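Local atomic coordinates of catechol 2,3-dioxygenase (Rhodococcus sp., PDB entry 2WL9), a protein that probably opens the aromatic ring of catechols beside the hydroxyl pair, using iron and dioxygen, as a type I extradiol dioxygenase of aromatic hydrocarbon catabolism. Residues 1-9 against 69-78. Numbering follows the deposited sequence.
Sequences MAKVTELGY and VAGPVELDEL
A2 points its methyl group at the first turns of helix 72-84, between E74 and E77. Its CB lies 3.8 Å from E74 CB and 3.4 Å from E77 OE1. E77 CG is anti to the carbonyl carbon (chi1 -65°) and the chain runs on extended, which carries the carboxylate past the methyl; E74 instead bends at chi2 (81°) and meets A2 through CB and CG. Further along, L78 lays CD2 against the backbone oxygen of A2, and its other methyl, CD1, meets V4 CG2 at 4.0 Å, the two side chains crossing at about a right angle. V69 CG1 rests on the backbone of K3 and V4, 3.8 Å from K3 O and 3.9 Å from V4 CA. Residues 2-5 lead toward strand 6-14 of the N-terminal vicinal oxygen chelate domain, and V69 and L78 pack on I118 of the same sheet. T5 turns CG2 to A70 N at 4.1 Å, while OG1 is hydrogen-bonded to Q274 of the second subunit. No hydrogen bond joins the two segments: van der Waals packing of methyls against side chains and backbone oxygens holds them together, and T5 spends its polar groups on other partners, its O on N193.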
# COMPACT_ATOMS: atom_id res chain seq x y z
N MET C 1 -20.29 17.96 24.03
CA MET C 1 -19.32 17.57 22.96
C MET C 1 -18.22 16.62 23.45
O MET C 1 -18.05 15.52 22.91
CB MET C 1 -18.69 18.81 22.31
CG MET C 1 -17.83 18.51 21.09
SD MET C 1 -18.77 18.43 19.56
CE MET C 1 -18.89 20.17 19.14
N ALA C 2 -17.46 17.05 24.47
CA ALA C 2 -16.33 16.28 24.99
C ALA C 2 -16.78 14.94 25.57
O ALA C 2 -17.81 14.87 26.24
CB ALA C 2 -15.57 17.08 26.03
N LYS C 3 -15.99 13.89 25.32
CA LYS C 3 -16.35 12.53 25.72
C LYS C 3 -15.19 11.79 26.38
O LYS C 3 -14.03 12.08 26.09
CB LYS C 3 -16.79 11.73 24.49
CG LYS C 3 -17.99 12.31 23.75
CD LYS C 3 -18.14 11.70 22.35
CE LYS C 3 -19.49 12.08 21.72
NZ LYS C 3 -19.59 13.54 21.41
N VAL C 4 -15.51 10.82 27.23
CA VAL C 4 -14.50 9.88 27.75
C VAL C 4 -13.89 9.13 26.56
O VAL C 4 -14.59 8.78 25.61
CB VAL C 4 -15.10 8.90 28.79
CG1 VAL C 4 -14.14 7.78 29.12
CG2 VAL C 4 -15.50 9.64 30.06
N THR C 5 -12.57 8.92 26.60
CA THR C 5 -11.84 8.35 25.46
C THR C 5 -11.39 6.90 25.67
O THR C 5 -11.07 6.20 24.69
CB THR C 5 -10.61 9.21 25.13
OG1 THR C 5 -9.76 9.26 26.27
CG2 THR C 5 -11.02 10.64 24.74
N GLU C 6 -11.33 6.45 26.93
CA GLU C 6 -10.94 5.07 27.28
C GLU C 6 -11.13 4.78 28.77
O GLU C 6 -11.17 5.70 29.59
CB GLU C 6 -9.47 4.79 26.93
CG GLU C 6 -8.47 5.76 27.58
CD GLU C 6 -7.01 5.39 27.32
OE1 GLU C 6 -6.53 4.38 27.87
OE2 GLU C 6 -6.33 6.12 26.58
N LEU C 7 -11.22 3.49 29.09
CA LEU C 7 -11.12 3.05 30.47
C LEU C 7 -9.63 3.05 30.86
O LEU C 7 -8.88 2.16 30.46
CB LEU C 7 -11.69 1.65 30.60
CG LEU C 7 -11.76 1.02 31.99
CD1 LEU C 7 -12.67 1.82 32.91
CD2 LEU C 7 -12.26 -0.42 31.86
N GLY C 8 -9.22 4.06 31.61
CA GLY C 8 -7.80 4.30 31.87
C GLY C 8 -7.21 3.42 32.96
O GLY C 8 -6.14 2.83 32.77
N TYR C 9 -7.90 3.34 34.09
CA TYR C 9 -7.42 2.56 35.24
C TYR C 9 -8.55 2.01 36.10
O TYR C 9 -9.70 2.40 35.97
CB TYR C 9 -6.43 3.37 36.11
CG TYR C 9 -6.97 4.65 36.73
CD1 TYR C 9 -6.53 5.89 36.27
CD2 TYR C 9 -7.90 4.62 37.78
CE1 TYR C 9 -7.00 7.08 36.84
CE2 TYR C 9 -8.39 5.80 38.34
CZ TYR C 9 -7.93 7.02 37.87
OH TYR C 9 -8.39 8.20 38.41
N VAL C 69 -10.19 11.42 29.70
CA VAL C 69 -10.53 12.41 28.68
C VAL C 69 -9.23 12.98 28.13
O VAL C 69 -8.16 12.79 28.73
CB VAL C 69 -11.48 13.52 29.19
CG1 VAL C 69 -12.84 12.94 29.56
CG2 VAL C 69 -10.89 14.28 30.37
N ALA C 70 -9.31 13.66 27.00
CA ALA C 70 -8.12 14.11 26.28
C ALA C 70 -7.31 15.19 27.00
O ALA C 70 -6.09 15.25 26.84
CB ALA C 70 -8.50 14.59 24.87
N GLY C 71 -7.98 16.06 27.76
CA GLY C 71 -7.30 17.18 28.38
C GLY C 71 -8.17 17.98 29.34
O GLY C 71 -9.35 17.66 29.52
N PRO C 72 -7.60 19.04 29.94
CA PRO C 72 -8.28 19.86 30.94
C PRO C 72 -9.54 20.57 30.43
O PRO C 72 -10.49 20.75 31.19
CB PRO C 72 -7.21 20.88 31.34
CG PRO C 72 -6.24 20.90 30.22
CD PRO C 72 -6.23 19.50 29.70
N VAL C 73 -9.53 20.98 29.15
CA VAL C 73 -10.70 21.64 28.55
C VAL C 73 -11.86 20.65 28.45
O VAL C 73 -12.99 20.97 28.81
CB VAL C 73 -10.39 22.24 27.15
CG1 VAL C 73 -11.62 22.96 26.59
CG2 VAL C 73 -9.21 23.20 27.22
N GLU C 74 -11.55 19.45 27.96
CA GLU C 74 -12.51 18.34 27.89
C GLU C 74 -13.05 17.94 29.27
O GLU C 74 -14.24 17.63 29.42
CB GLU C 74 -11.90 17.12 27.19
CG GLU C 74 -11.57 17.31 25.71
CD GLU C 74 -10.25 18.03 25.46
OE1 GLU C 74 -9.54 18.38 26.43
OE2 GLU C 74 -9.91 18.25 24.27
N LEU C 75 -12.22 17.96 30.29
CA LEU C 75 -12.67 17.65 31.63
C LEU C 75 -13.66 18.69 32.13
O LEU C 75 -14.66 18.39 32.71
CB LEU C 75 -11.50 17.47 32.59
CG LEU C 75 -11.80 17.03 34.03
CD1 LEU C 75 -12.50 15.76 34.16
CD2 LEU C 75 -10.69 17.15 34.91
N ASP C 76 -13.31 19.91 31.84
CA ASP C 76 -14.12 21.03 32.23
C ASP C 76 -15.50 20.96 31.59
O ASP C 76 -16.48 21.15 32.24
CB ASP C 76 -13.43 22.32 31.83
CG ASP C 76 -12.77 23.00 32.97
OD1 ASP C 76 -11.95 22.40 33.61
OD2 ASP C 76 -13.09 24.12 33.24
N GLU C 77 -15.55 20.62 30.33
CA GLU C 77 -16.79 20.46 29.65
C GLU C 77 -17.65 19.32 30.22
O GLU C 77 -18.80 19.46 30.46
CB GLU C 77 -16.54 20.30 28.17
CG GLU C 77 -15.93 21.51 27.51
CD GLU C 77 -15.59 21.35 26.05
OE1 GLU C 77 -14.90 20.43 25.68
OE2 GLU C 77 -16.00 22.18 25.26
N LEU C 78 -17.03 18.20 30.47
CA LEU C 78 -17.72 17.07 31.08
C LEU C 78 -18.30 17.40 32.45
O LEU C 78 -19.45 17.05 32.76
CB LEU C 78 -16.79 15.85 31.19
CG LEU C 78 -16.91 14.79 30.10
CD1 LEU C 78 -16.07 13.59 30.45
CD2 LEU C 78 -18.37 14.36 29.91